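Local coordinates for protein peptide amidase (Stenotrophomonas maltophilia, PDB 1M22) that probably hydrolyses amide bonds as an amidase signature enzyme, working through a serine nucleophile assisted by a second serine and a lysine, at residues Y260-R265 and K472-A477; V200-T205 and A236-I241; A14-R19 and G23-T28; T29-Y34 and P56-E61; A349-F354 and E369-A374. All blocks are in the same frame, centred on the assembly; numbering follows the deposited sequence.

Contact 1: Y260-R265 and K472-A477; sequences YDYTAR and KLIEMA
R265 and E475 meet where the short 3-10 turn 262-265 comes up against helix 470-484, with their CA atoms 5.2 Å apart. The turn ends with its last carbonyl at the helix surface, and E475 CA makes a CH...O contact to R265 O at 3.2 Å. The main link is a salt bridge from R265 NE to E475 OE2, 2.7 Å long and bent, with an N-H...O angle of 136°. The oxygen is met on its anti side but well out of the carboxylate plane, and the guanidinium and carboxylate planes stand 73° apart. R265 gets there by bending at chi2 and chi3, and the two chains run out together in the same direction. A water accepts from R265 NH2 and donates to E475 OE2, while R265 NH1 gives a 2.8 Å hydrogen bond to Y260 OH, so three guanidinium nitrogens are engaged. Next to this polar layer, I474 CD1 packs obliquely against the Y262 ring, 3.9 Å from Y262 CD1. An Asx turn at D261 shapes the start of the 3-10 segment. Y262 also rests on A235 and L238, and I474 on V231, so the contact wedges the loop between helices 231-241 and 470-484, while A477 faces strand 446-454.

Contact 2: V200-T205 and A236-I241; sequences VGLKPT and AVLTAI
L202 and L238 face each other between strand 200-203 and helix 231-241, their CA atoms 8.7 Å apart, a spacing bridged by side chains with no backbone bond between the segments. The helix contributes a single residue to the touching surface: L238 points at the strand and divides its two methyls between two partners. Its CD2 lies 4.3 Å from L202 CD1, and its CD1 lies 4.4 Å from P204 CB, just where the chain leaves the strand. With CG trans to the backbone N (chi1 -169°), the branch point of L238 is carried toward the strand and the two methyls spread to the two partners. L202 and P204 both direct CB toward the helix, whereas K203 between them points the opposite way, the strand's alternation carried on into P204 just beyond it. On that far side K203 NZ bonds to P204 O at 3.0 Å and also to Y444 O. L202 further packs on P226 and L447 of the adjoining strands 223-228 and 446-454, and V237 rests on P226 as well, so the helix lies over the central sheet. The side chain of P204 is about 11 Å from that of the nucleophile S189. Between these two segments the chemistry is wholly apolar, buried methyls and a proline ring at loose van der Waals distances; directional bonds to the helix come from elsewhere, as from Y262 N to T239 OG1.

Contact 3: A14-R19 and G23-T28; sequences ADLQAR and GELDST
L25 swings its CG away from the backbone N (chi1 175°) and so turns its CD2 branch back toward helix 13-21, where R19 and L16 receive it. L16 places CG beside its backbone N (chi1 -69°), so that its CD2 comes out at the flank of the helix, and the two leucines meet obliquely with L16 CD2 to L25 CD2 at 4.2 Å. L25 CB lies closer to R19, 4.0 Å from R19 CB. Only the foot of the arginine takes part in that packing, because its chain runs out extended and carries the guanidinium away. The turn itself is a Schellman motif ending helix 13-21. G23 is its left-handed residue, with a phi of 77°, and the reversal brings the amide of E24 back to R19 O. E24 N donates to R19 O at 3.0 Å, and E24 CB sits 3.8 Å from the same oxygen. Together, the backbone bond at the helix end and the leucine contact just inside it close the corner. Beyond L25, D26 takes the N-cap position of helix 27-43. The corner thus joins two consecutive helices: L16 continues onto L30 and Y34 of helix 27-43, Y8 touches both R19 and L25, and the backbone N atoms of S27 and T28 bond to D66 of helix 58-70.

Contact 4: T29-Y34 and P56-E61; sequences TLTQAY and PDALKE
L59, T31 and Q32 carry this helix-to-helix packing, in which helix 27-43 lies beside the first turn of helix 58-70 among the helices packed against the central mixed sheet of the amidase fold. T31 and L59 have the nearest CA atoms, 6.9 Å apart, but the side chains pair differently: L59 meets Q32, and T31 meets A58. L59 has CG opposite its backbone N (chi1 -178°), which sends its methyls across to the neighbouring helix. There L59 CD1 lies 3.9 Å from both CG and CD of Q32, against the methylene and the start of the amide, while the chain of Q32 beyond CG is extended and crosses that of the leucine at a slant. This pair sits at the solvent-facing border of the contact. Deeper in, T31 points directly at the other helix. Its hydroxyl is turned to its own helix, where OG1 bonds to the carbonyl of S27, leaving the CG2 methyl to face A58. The same threonine touches P82 of strand 82-86 and both V123 and L125 of strand 123-128, so this side of the contact rests on the central sheet. E61, a turn further on, ties the second helix to that sheet through V124 N and to R118 by a salt bridge. In the buried half of the contact, T31 CG2 stands 4.3 Å from A58 CB and 4.2 Å from A58 O.

Contact 5: A349-F354 and E369-A374; sequences ADLIAF and ELLVEA
L351 and I352 of helix 348-357 pack against L371 and V372 of helix 369-375 by van der Waals contact, part of it against backbone. The two segments run roughly antiparallel, at 147°, with their axes 9.9 Å apart at closest approach. Three pairs join side chain to side chain. L351 CD2 meets L371 CD1 at 3.7 Å, the leucine branches nearly perpendicular; L351 reaches it with CG trans to its backbone N (chi1 174°). I352 and L371 instead pass each other, each heading for the other's helix, with I352 CG1 3.9 Å from L371 CB. At the exposed border the methyls I352 CD1 and V372 CG2 lie 4.3 Å apart. A second kind of contact is methyl against backbone: I352 CD1 presses on the main chain of the other helix, 3.6 Å from L371 O and 3.9 Å from V372 CA. Polar links pass round this patch: I352 O accepts from Q368 NE2, and E373 forms a salt bridge with R323 of helix 319-340, whose F330 also packs on L371. The chemistry is that of hydrophobic burial, with L351 and L371 inside and V372 at the solvent-exposed border; no hydrogen bond joins the two segments themselves, and the Q368 bond just before 369-374 adds a polar link.

Overall arrangement
From the N terminus, contact 3 closes a tight corner between helices 13-21 and 27-43, and contact 4 then closes a longer loop from helix 27-43 to helix 58-70. The two share helix 27-43 and touch, L16 packing on L30 and T28 on L59. Contact 2 closes next, tying strand 200-203 of the central sheet to helix 231-241. Contact 1 follows, joining the loop before strand 275-279 to helix 470-484 near the end of the chain; it touches contact 2 where Y262 packs on L238. Contact 5, which joins helices 348-357 and 369-375, is nested within that long loop, yet lies about 41 Å away between centres, across the chain's centre. None of the five loops cross.

Contact 1: Y260-R265 and K472-A477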
# COMPACT_ATOMS: atom_id res chain seq x y z
N TYR A 260 -17.12 11.92 1.41
CA TYR A 260 -17.42 10.81 2.31
C TYR A 260 -16.43 10.61 3.44
O TYR A 260 -15.22 10.52 3.23
CB TYR A 260 -17.52 9.52 1.50
CG TYR A 260 -18.24 8.40 2.20
CD1 TYR A 260 -19.63 8.36 2.24
CD2 TYR A 260 -17.54 7.37 2.82
CE1 TYR A 260 -20.31 7.33 2.88
CE2 TYR A 260 -18.20 6.33 3.47
CZ TYR A 260 -19.58 6.31 3.49
OH TYR A 260 -20.24 5.28 4.10
N ASP A 261 -16.96 10.52 4.66
CA ASP A 261 -16.14 10.29 5.84
C ASP A 261 -16.13 8.79 6.12
O ASP A 261 -17.09 8.24 6.67
CB ASP A 261 -16.74 11.05 7.03
CG ASP A 261 -16.00 10.78 8.33
OD1 ASP A 261 -14.88 10.23 8.28
OD2 ASP A 261 -16.54 11.14 9.40
N TYR A 262 -15.05 8.12 5.72
CA TYR A 262 -14.96 6.69 5.92
C TYR A 262 -14.89 6.28 7.39
O TYR A 262 -15.14 5.13 7.72
CB TYR A 262 -13.76 6.12 5.15
CG TYR A 262 -13.94 6.18 3.65
CD1 TYR A 262 -14.70 5.22 2.97
CD2 TYR A 262 -13.38 7.22 2.91
CE1 TYR A 262 -14.90 5.30 1.59
CE2 TYR A 262 -13.57 7.30 1.53
CZ TYR A 262 -14.33 6.34 0.88
OH TYR A 262 -14.52 6.44 -0.48
N THR A 263 -14.56 7.22 8.28
CA THR A 263 -14.50 6.87 9.70
C THR A 263 -15.91 6.65 10.25
O THR A 263 -16.07 6.08 11.33
CB THR A 263 -13.78 7.95 10.55
OG1 THR A 263 -14.56 9.15 10.59
CG2 THR A 263 -12.41 8.26 9.96
N ALA A 264 -16.92 7.08 9.51
CA ALA A 264 -18.31 6.88 9.92
C ALA A 264 -18.66 5.40 9.77
O ALA A 264 -19.65 4.93 10.33
CB ALA A 264 -19.24 7.74 9.06
N ARG A 265 -17.85 4.68 9.00
CA ARG A 265 -18.08 3.26 8.76
C ARG A 265 -17.37 2.36 9.77
O ARG A 265 -17.38 1.13 9.63
CB ARG A 265 -17.64 2.89 7.34
CG ARG A 265 -18.49 3.51 6.23
CD ARG A 265 -19.80 2.75 6.02
NE ARG A 265 -20.71 2.88 7.15
CZ ARG A 265 -21.34 4.00 7.49
NH1 ARG A 265 -21.16 5.11 6.79
NH2 ARG A 265 -22.16 4.01 8.53
N LYS A 472 -18.31 -0.67 2.90
CA LYS A 472 -18.69 -1.97 3.45
C LYS A 472 -17.48 -2.77 3.91
O LYS A 472 -17.51 -3.42 4.96
CB LYS A 472 -19.47 -2.77 2.41
CG LYS A 472 -19.96 -4.12 2.91
CD LYS A 472 -20.53 -4.98 1.78
CE LYS A 472 -21.76 -4.35 1.15
NZ LYS A 472 -22.31 -5.21 0.06
N LEU A 473 -16.40 -2.74 3.12
CA LEU A 473 -15.21 -3.49 3.50
C LEU A 473 -14.63 -2.95 4.80
O LEU A 473 -14.16 -3.72 5.64
CB LEU A 473 -14.15 -3.41 2.40
CG LEU A 473 -14.44 -4.19 1.11
CD1 LEU A 473 -13.23 -4.11 0.19
CD2 LEU A 473 -14.76 -5.64 1.44
N ILE A 474 -14.66 -1.64 4.97
CA ILE A 474 -14.14 -1.03 6.19
C ILE A 474 -14.99 -1.43 7.40
O ILE A 474 -14.45 -1.76 8.45
CB ILE A 474 -14.07 0.50 6.05
CG1 ILE A 474 -12.92 0.86 5.11
CG2 ILE A 474 -13.87 1.15 7.42
CD1 ILE A 474 -12.86 2.33 4.73
N GLU A 475 -16.32 -1.42 7.24
CA GLU A 475 -17.21 -1.81 8.33
C GLU A 475 -16.90 -3.23 8.79
O GLU A 475 -16.80 -3.51 9.98
CB GLU A 475 -18.68 -1.81 7.89
CG GLU A 475 -19.23 -0.52 7.35
CD GLU A 475 -20.72 -0.64 7.04
OE1 GLU A 475 -21.12 -1.66 6.44
OE2 GLU A 475 -21.48 0.28 7.39
N MET A 476 -16.76 -4.14 7.82
CA MET A 476 -16.49 -5.53 8.12
C MET A 476 -15.11 -5.75 8.73
O MET A 476 -14.96 -6.48 9.71
CB MET A 476 -16.67 -6.37 6.85
CG MET A 476 -18.11 -6.37 6.36
SD MET A 476 -18.42 -7.31 4.85
CE MET A 476 -18.30 -8.90 5.43
N ALA A 477 -14.10 -5.12 8.15
CA ALA A 477 -12.73 -5.24 8.63
C ALA A 477 -12.60 -4.67 10.04
O ALA A 477 -11.93 -5.24 10.90
CB ALA A 477 -11.78 -4.53 7.68
O HOH W 1 -22.72 1.29 9.75

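Contact 2: V200-T205 and A236-I241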
# COMPACT_ATOMS: atom_id res chain seq x y z
N VAL A 200 -2.28 -2.92 8.77
CA VAL A 200 -3.44 -2.83 7.88
C VAL A 200 -3.01 -2.17 6.58
O VAL A 200 -2.25 -1.19 6.57
CB VAL A 200 -4.56 -1.97 8.53
CG1 VAL A 200 -5.69 -1.74 7.53
CG2 VAL A 200 -5.08 -2.66 9.79
N GLY A 201 -3.50 -2.71 5.47
CA GLY A 201 -3.21 -2.16 4.16
C GLY A 201 -4.51 -2.14 3.38
O GLY A 201 -5.25 -3.13 3.39
N LEU A 202 -4.81 -1.03 2.72
CA LEU A 202 -6.04 -0.93 1.94
C LEU A 202 -5.74 -0.45 0.52
O LEU A 202 -5.18 0.64 0.34
CB LEU A 202 -7.00 0.04 2.63
CG LEU A 202 -8.46 0.12 2.17
CD1 LEU A 202 -9.25 0.88 3.22
CD2 LEU A 202 -8.57 0.80 0.81
N LYS A 203 -6.08 -1.28 -0.47
CA LYS A 203 -5.91 -0.93 -1.88
C LYS A 203 -7.31 -0.61 -2.38
O LYS A 203 -8.14 -1.50 -2.54
CB LYS A 203 -5.37 -2.11 -2.70
CG LYS A 203 -5.14 -1.73 -4.16
CD LYS A 203 -5.15 -2.94 -5.09
CE LYS A 203 -6.56 -3.44 -5.37
NZ LYS A 203 -7.36 -2.51 -6.23
N PRO A 204 -7.59 0.66 -2.64
CA PRO A 204 -8.94 0.98 -3.11
C PRO A 204 -9.24 0.64 -4.56
O PRO A 204 -8.39 0.14 -5.30
CB PRO A 204 -9.04 2.48 -2.84
CG PRO A 204 -7.65 2.96 -3.07
CD PRO A 204 -6.78 1.88 -2.44
N THR A 205 -10.49 0.89 -4.93
CA THR A 205 -10.96 0.70 -6.29
C THR A 205 -10.13 1.66 -7.14
O THR A 205 -9.86 2.79 -6.71
CB THR A 205 -12.44 1.12 -6.42
OG1 THR A 205 -13.24 0.35 -5.52
CG2 THR A 205 -12.94 0.93 -7.85
N ALA A 236 -9.15 7.05 8.14
CA ALA A 236 -8.90 8.48 8.23
C ALA A 236 -8.07 8.95 7.04
O ALA A 236 -8.34 9.99 6.44
CB ALA A 236 -8.18 8.80 9.53
N VAL A 237 -7.05 8.17 6.69
CA VAL A 237 -6.21 8.53 5.56
C VAL A 237 -6.99 8.47 4.24
O VAL A 237 -6.87 9.37 3.41
CB VAL A 237 -4.98 7.60 5.47
CG1 VAL A 237 -4.19 7.89 4.21
CG2 VAL A 237 -4.09 7.82 6.69
N LEU A 238 -7.80 7.43 4.06
CA LEU A 238 -8.57 7.30 2.83
C LEU A 238 -9.51 8.50 2.66
O LEU A 238 -9.68 9.01 1.56
CB LEU A 238 -9.39 6.00 2.83
CG LEU A 238 -10.04 5.64 1.49
CD1 LEU A 238 -8.95 5.33 0.47
CD2 LEU A 238 -10.96 4.44 1.65
N THR A 239 -10.09 8.94 3.77
CA THR A 239 -11.00 10.08 3.74
C THR A 239 -10.31 11.33 3.18
O THR A 239 -10.90 12.12 2.45
CB THR A 239 -11.54 10.39 5.15
OG1 THR A 239 -12.30 9.26 5.63
CG2 THR A 239 -12.43 11.62 5.14
N ALA A 240 -9.03 11.49 3.52
CA ALA A 240 -8.28 12.65 3.06
C ALA A 240 -7.76 12.57 1.62
O ALA A 240 -7.71 13.58 0.93
CB ALA A 240 -7.11 12.91 4.01
N ILE A 241 -7.38 11.37 1.17
CA ILE A 241 -6.83 11.25 -0.18
C ILE A 241 -7.82 10.95 -1.30
O ILE A 241 -7.51 11.18 -2.47
CB ILE A 241 -5.69 10.19 -0.23
CG1 ILE A 241 -6.23 8.79 0.09
CG2 ILE A 241 -4.59 10.58 0.74
CD1 ILE A 241 -5.17 7.70 -0.02

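Contact 3: A14-R19 and G23-T28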
# COMPACT_ATOMS: atom_id res chain seq x y z
N ALA A 14 -6.84 9.26 15.72
CA ALA A 14 -7.86 9.99 16.47
C ALA A 14 -7.40 10.32 17.88
O ALA A 14 -7.75 11.36 18.43
CB ALA A 14 -9.15 9.18 16.51
N ASP A 15 -6.62 9.42 18.47
CA ASP A 15 -6.12 9.65 19.83
C ASP A 15 -5.03 10.71 19.82
O ASP A 15 -4.99 11.58 20.69
CB ASP A 15 -5.61 8.35 20.44
CG ASP A 15 -6.74 7.38 20.76
OD1 ASP A 15 -7.62 7.75 21.56
OD2 ASP A 15 -6.74 6.26 20.21
N LEU A 16 -4.13 10.65 18.84
CA LEU A 16 -3.07 11.65 18.74
C LEU A 16 -3.72 13.02 18.53
O LEU A 16 -3.30 14.02 19.11
CB LEU A 16 -2.14 11.33 17.56
CG LEU A 16 -1.27 10.08 17.72
CD1 LEU A 16 -0.55 9.79 16.40
CD2 LEU A 16 -0.26 10.27 18.85
N GLN A 17 -4.76 13.05 17.70
CA GLN A 17 -5.47 14.29 17.42
C GLN A 17 -6.15 14.81 18.69
O GLN A 17 -6.12 16.00 18.96
CB GLN A 17 -6.51 14.07 16.31
CG GLN A 17 -7.20 15.35 15.85
CD GLN A 17 -6.21 16.41 15.41
OE1 GLN A 17 -6.12 17.48 16.01
NE2 GLN A 17 -5.46 16.11 14.36
N ALA A 18 -6.74 13.90 19.46
CA ALA A 18 -7.40 14.29 20.70
C ALA A 18 -6.38 14.89 21.67
O ALA A 18 -6.67 15.88 22.34
CB ALA A 18 -8.08 13.08 21.34
N ARG A 19 -5.20 14.29 21.74
CA ARG A 19 -4.16 14.78 22.63
C ARG A 19 -3.70 16.18 22.23
O ARG A 19 -3.53 17.05 23.09
CB ARG A 19 -2.95 13.84 22.62
CG ARG A 19 -3.24 12.45 23.15
CD ARG A 19 -1.97 11.61 23.17
NE ARG A 19 -2.22 10.22 23.54
CZ ARG A 19 -1.26 9.32 23.74
NH1 ARG A 19 0.01 9.66 23.61
NH2 ARG A 19 -1.58 8.08 24.07
N GLY A 23 -4.30 20.03 24.09
CA GLY A 23 -3.12 20.78 24.47
C GLY A 23 -2.07 19.98 25.24
O GLY A 23 -1.19 20.57 25.87
N GLU A 24 -2.16 18.66 25.18
CA GLU A 24 -1.20 17.81 25.88
C GLU A 24 -0.09 17.32 24.96
O GLU A 24 0.83 16.64 25.40
CB GLU A 24 -1.91 16.61 26.51
CG GLU A 24 -2.90 16.98 27.60
CD GLU A 24 -3.38 15.78 28.38
OE1 GLU A 24 -2.54 15.12 29.03
OE2 GLU A 24 -4.60 15.48 28.34
N LEU A 25 -0.19 17.68 23.69
CA LEU A 25 0.79 17.27 22.69
C LEU A 25 0.72 18.23 21.52
O LEU A 25 -0.34 18.77 21.21
CB LEU A 25 0.47 15.85 22.20
CG LEU A 25 1.32 15.26 21.06
CD1 LEU A 25 2.74 15.04 21.54
CD2 LEU A 25 0.71 13.94 20.60
N ASP A 26 1.85 18.47 20.87
CA ASP A 26 1.85 19.32 19.69
C ASP A 26 2.55 18.59 18.56
O ASP A 26 3.26 17.60 18.78
CB ASP A 26 2.50 20.68 19.94
CG ASP A 26 3.87 20.59 20.54
OD1 ASP A 26 4.64 19.68 20.15
OD2 ASP A 26 4.18 21.44 21.40
N SER A 27 2.34 19.06 17.34
CA SER A 27 2.91 18.43 16.17
C SER A 27 4.44 18.37 16.18
O SER A 27 5.02 17.36 15.77
CB SER A 27 2.42 19.12 14.90
OG SER A 27 2.80 18.37 13.76
N THR A 28 5.10 19.43 16.64
CA THR A 28 6.55 19.42 16.64
C THR A 28 7.11 18.34 17.57
O THR A 28 8.10 17.69 17.25
CB THR A 28 7.14 20.80 17.02
OG1 THR A 28 6.62 21.23 18.28
CG2 THR A 28 6.80 21.83 15.96

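Contact 4: T29-Y34 and P56-E61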
# COMPACT_ATOMS: atom_id res chain seq x y z
N THR A 29 6.47 18.14 18.72
CA THR A 29 6.93 17.12 19.66
C THR A 29 6.76 15.73 19.04
O THR A 29 7.67 14.91 19.08
CB THR A 29 6.13 17.18 20.98
OG1 THR A 29 6.34 18.46 21.61
CG2 THR A 29 6.58 16.09 21.94
N LEU A 30 5.59 15.49 18.47
CA LEU A 30 5.30 14.20 17.85
C LEU A 30 6.23 13.95 16.66
O LEU A 30 6.80 12.87 16.53
CB LEU A 30 3.84 14.18 17.38
CG LEU A 30 3.29 12.89 16.76
CD1 LEU A 30 3.49 11.72 17.71
CD2 LEU A 30 1.81 13.09 16.45
N THR A 31 6.40 14.97 15.83
CA THR A 31 7.26 14.87 14.66
C THR A 31 8.71 14.59 15.05
O THR A 31 9.35 13.69 14.49
CB THR A 31 7.19 16.17 13.82
OG1 THR A 31 5.86 16.31 13.29
CG2 THR A 31 8.18 16.13 12.67
N GLN A 32 9.24 15.33 16.02
CA GLN A 32 10.61 15.11 16.43
C GLN A 32 10.79 13.74 17.09
O GLN A 32 11.85 13.14 17.00
CB GLN A 32 11.08 16.24 17.35
CG GLN A 32 11.03 17.60 16.68
CD GLN A 32 11.93 18.64 17.33
OE1 GLN A 32 13.09 18.79 16.95
NE2 GLN A 32 11.39 19.35 18.31
N ALA A 33 9.74 13.25 17.75
CA ALA A 33 9.80 11.94 18.39
C ALA A 33 9.97 10.86 17.32
O ALA A 33 10.78 9.95 17.47
CB ALA A 33 8.54 11.68 19.19
N TYR A 34 9.21 10.97 16.23
CA TYR A 34 9.33 10.00 15.15
C TYR A 34 10.71 10.10 14.49
O TYR A 34 11.32 9.08 14.18
CB TYR A 34 8.24 10.22 14.10
CG TYR A 34 6.88 9.69 14.50
CD1 TYR A 34 6.70 8.37 14.90
CD2 TYR A 34 5.75 10.51 14.44
CE1 TYR A 34 5.44 7.87 15.23
CE2 TYR A 34 4.48 10.02 14.76
CZ TYR A 34 4.34 8.70 15.15
OH TYR A 34 3.08 8.20 15.44
N PRO A 56 13.42 17.69 4.65
CA PRO A 56 14.13 18.75 5.39
C PRO A 56 13.18 19.78 6.00
O PRO A 56 13.56 20.49 6.94
CB PRO A 56 15.04 19.35 4.33
CG PRO A 56 14.27 19.17 3.07
CD PRO A 56 13.74 17.75 3.22
N ASP A 57 11.96 19.85 5.49
CA ASP A 57 10.97 20.80 5.99
C ASP A 57 9.96 20.20 6.97
O ASP A 57 8.96 20.84 7.29
CB ASP A 57 10.20 21.43 4.83
CG ASP A 57 11.08 22.25 3.91
OD1 ASP A 57 12.08 22.83 4.40
OD2 ASP A 57 10.76 22.34 2.71
N ALA A 58 10.22 18.98 7.44
CA ALA A 58 9.30 18.33 8.37
C ALA A 58 9.02 19.16 9.62
O ALA A 58 7.86 19.36 9.98
CB ALA A 58 9.83 16.96 8.76
N LEU A 59 10.08 19.63 10.27
CA LEU A 59 9.92 20.42 11.48
C LEU A 59 9.21 21.74 11.19
O LEU A 59 8.37 22.19 11.98
CB LEU A 59 11.29 20.69 12.12
CG LEU A 59 11.26 21.48 13.43
CD1 LEU A 59 10.40 20.75 14.46
CD2 LEU A 59 12.68 21.65 13.95
N LYS A 60 9.56 22.36 10.07
CA LYS A 60 8.94 23.62 9.67
C LYS A 60 7.43 23.42 9.49
O LYS A 60 6.63 24.23 9.95
CB LYS A 60 9.55 24.11 8.35
CG LYS A 60 8.93 25.40 7.82
CD LYS A 60 9.60 25.87 6.54
CE LYS A 60 9.35 24.91 5.39
NZ LYS A 60 7.90 24.82 5.04
N GLU A 61 7.06 22.33 8.82
CA GLU A 61 5.66 22.01 8.59
C GLU A 61 4.93 21.79 9.91
O GLU A 61 3.85 22.33 10.13
CB GLU A 61 5.54 20.77 7.70
CG GLU A 61 5.82 21.03 6.22
CD GLU A 61 5.83 19.76 5.37
OE1 GLU A 61 4.94 18.90 5.55
OE2 GLU A 61 6.71 19.64 4.49

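Contact 5: A349-F354 and E369-A374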
# COMPACT_ATOMS: atom_id res chain seq x y z
N ALA A 349 14.26 3.65 -22.82
CA ALA A 349 15.56 3.30 -23.38
C ALA A 349 16.67 4.01 -22.60
O ALA A 349 17.73 3.43 -22.37
CB ALA A 349 15.62 3.69 -24.86
N ASP A 350 16.43 5.26 -22.20
CA ASP A 350 17.42 6.01 -21.43
C ASP A 350 17.67 5.34 -20.09
O ASP A 350 18.80 5.30 -19.61
CB ASP A 350 16.96 7.45 -21.16
CG ASP A 350 16.82 8.27 -22.42
OD1 ASP A 350 17.61 8.06 -23.37
OD2 ASP A 350 15.94 9.16 -22.45
N LEU A 351 16.60 4.83 -19.47
CA LEU A 351 16.73 4.16 -18.18
C LEU A 351 17.54 2.87 -18.32
O LEU A 351 18.42 2.58 -17.52
CB LEU A 351 15.35 3.85 -17.60
CG LEU A 351 15.32 3.02 -16.31
CD1 LEU A 351 16.12 3.71 -15.22
CD2 LEU A 351 13.87 2.81 -15.88
N ILE A 352 17.22 2.10 -19.36
CA ILE A 352 17.92 0.85 -19.62
C ILE A 352 19.41 1.13 -19.83
O ILE A 352 20.27 0.41 -19.32
CB ILE A 352 17.33 0.14 -20.85
CG1 ILE A 352 15.92 -0.35 -20.53
CG2 ILE A 352 18.23 -1.02 -21.28
CD1 ILE A 352 15.14 -0.86 -21.72
N ALA A 353 19.70 2.19 -20.58
CA ALA A 353 21.08 2.58 -20.85
C ALA A 353 21.77 3.03 -19.57
O ALA A 353 22.95 2.72 -19.34
CB ALA A 353 21.12 3.69 -21.89
N PHE A 354 21.05 3.75 -18.72
CA PHE A 354 21.61 4.23 -17.46
C PHE A 354 22.03 3.06 -16.57
O PHE A 354 23.14 3.06 -16.03
CB PHE A 354 20.61 5.11 -16.71
CG PHE A 354 21.08 5.53 -15.34
CD1 PHE A 354 20.94 4.68 -14.25
CD2 PHE A 354 21.68 6.77 -15.15
CE1 PHE A 354 21.40 5.05 -12.98
CE2 PHE A 354 22.14 7.15 -13.89
CZ PHE A 354 22.01 6.29 -12.80
N GLU A 369 15.27 -7.20 -16.96
CA GLU A 369 14.52 -7.88 -18.02
C GLU A 369 13.13 -7.32 -18.30
O GLU A 369 12.68 -7.32 -19.44
CB GLU A 369 14.41 -9.37 -17.71
CG GLU A 369 15.75 -10.08 -17.58
CD GLU A 369 16.25 -10.20 -16.15
OE1 GLU A 369 15.87 -9.36 -15.30
OE2 GLU A 369 17.04 -11.13 -15.87
N LEU A 370 12.44 -6.85 -17.26
CA LEU A 370 11.10 -6.30 -17.47
C LEU A 370 11.18 -4.96 -18.20
O LEU A 370 10.32 -4.66 -19.03
CB LEU A 370 10.36 -6.16 -16.13
CG LEU A 370 10.03 -7.50 -15.47
CD1 LEU A 370 9.37 -7.25 -14.12
CD2 LEU A 370 9.10 -8.31 -16.37
N LEU A 371 12.20 -4.16 -17.89
CA LEU A 371 12.36 -2.88 -18.57
C LEU A 371 12.62 -3.16 -20.05
O LEU A 371 12.05 -2.51 -20.92
CB LEU A 371 13.55 -2.10 -18.00
CG LEU A 371 13.56 -1.73 -16.52
CD1 LEU A 371 14.71 -0.78 -16.25
CD2 LEU A 371 12.23 -1.07 -16.14
N VAL A 372 13.49 -4.13 -20.31
CA VAL A 372 13.85 -4.50 -21.67
C VAL A 372 12.64 -5.02 -22.45
O VAL A 372 12.42 -4.63 -23.59
CB VAL A 372 14.97 -5.56 -21.66
CG1 VAL A 372 15.21 -6.10 -23.08
CG2 VAL A 372 16.25 -4.95 -21.11
N GLU A 373 11.85 -5.89 -21.83
CA GLU A 373 10.68 -6.42 -22.52
C GLU A 373 9.64 -5.33 -22.76
O GLU A 373 9.04 -5.26 -23.82
CB GLU A 373 10.06 -7.57 -21.73
CG GLU A 373 8.79 -8.12 -22.38
CD GLU A 373 8.46 -9.53 -21.94
OE1 GLU A 373 8.68 -9.86 -20.75
OE2 GLU A 373 7.95 -10.31 -22.78
N ALA A 374 9.44 -4.46 -21.77
CA ALA A 374 8.47 -3.38 -21.90
C ALA A 374 8.86 -2.40 -23.01
O ALA A 374 8.01 -1.92 -23.75
CB ALA A 374 8.33 -2.63 -20.58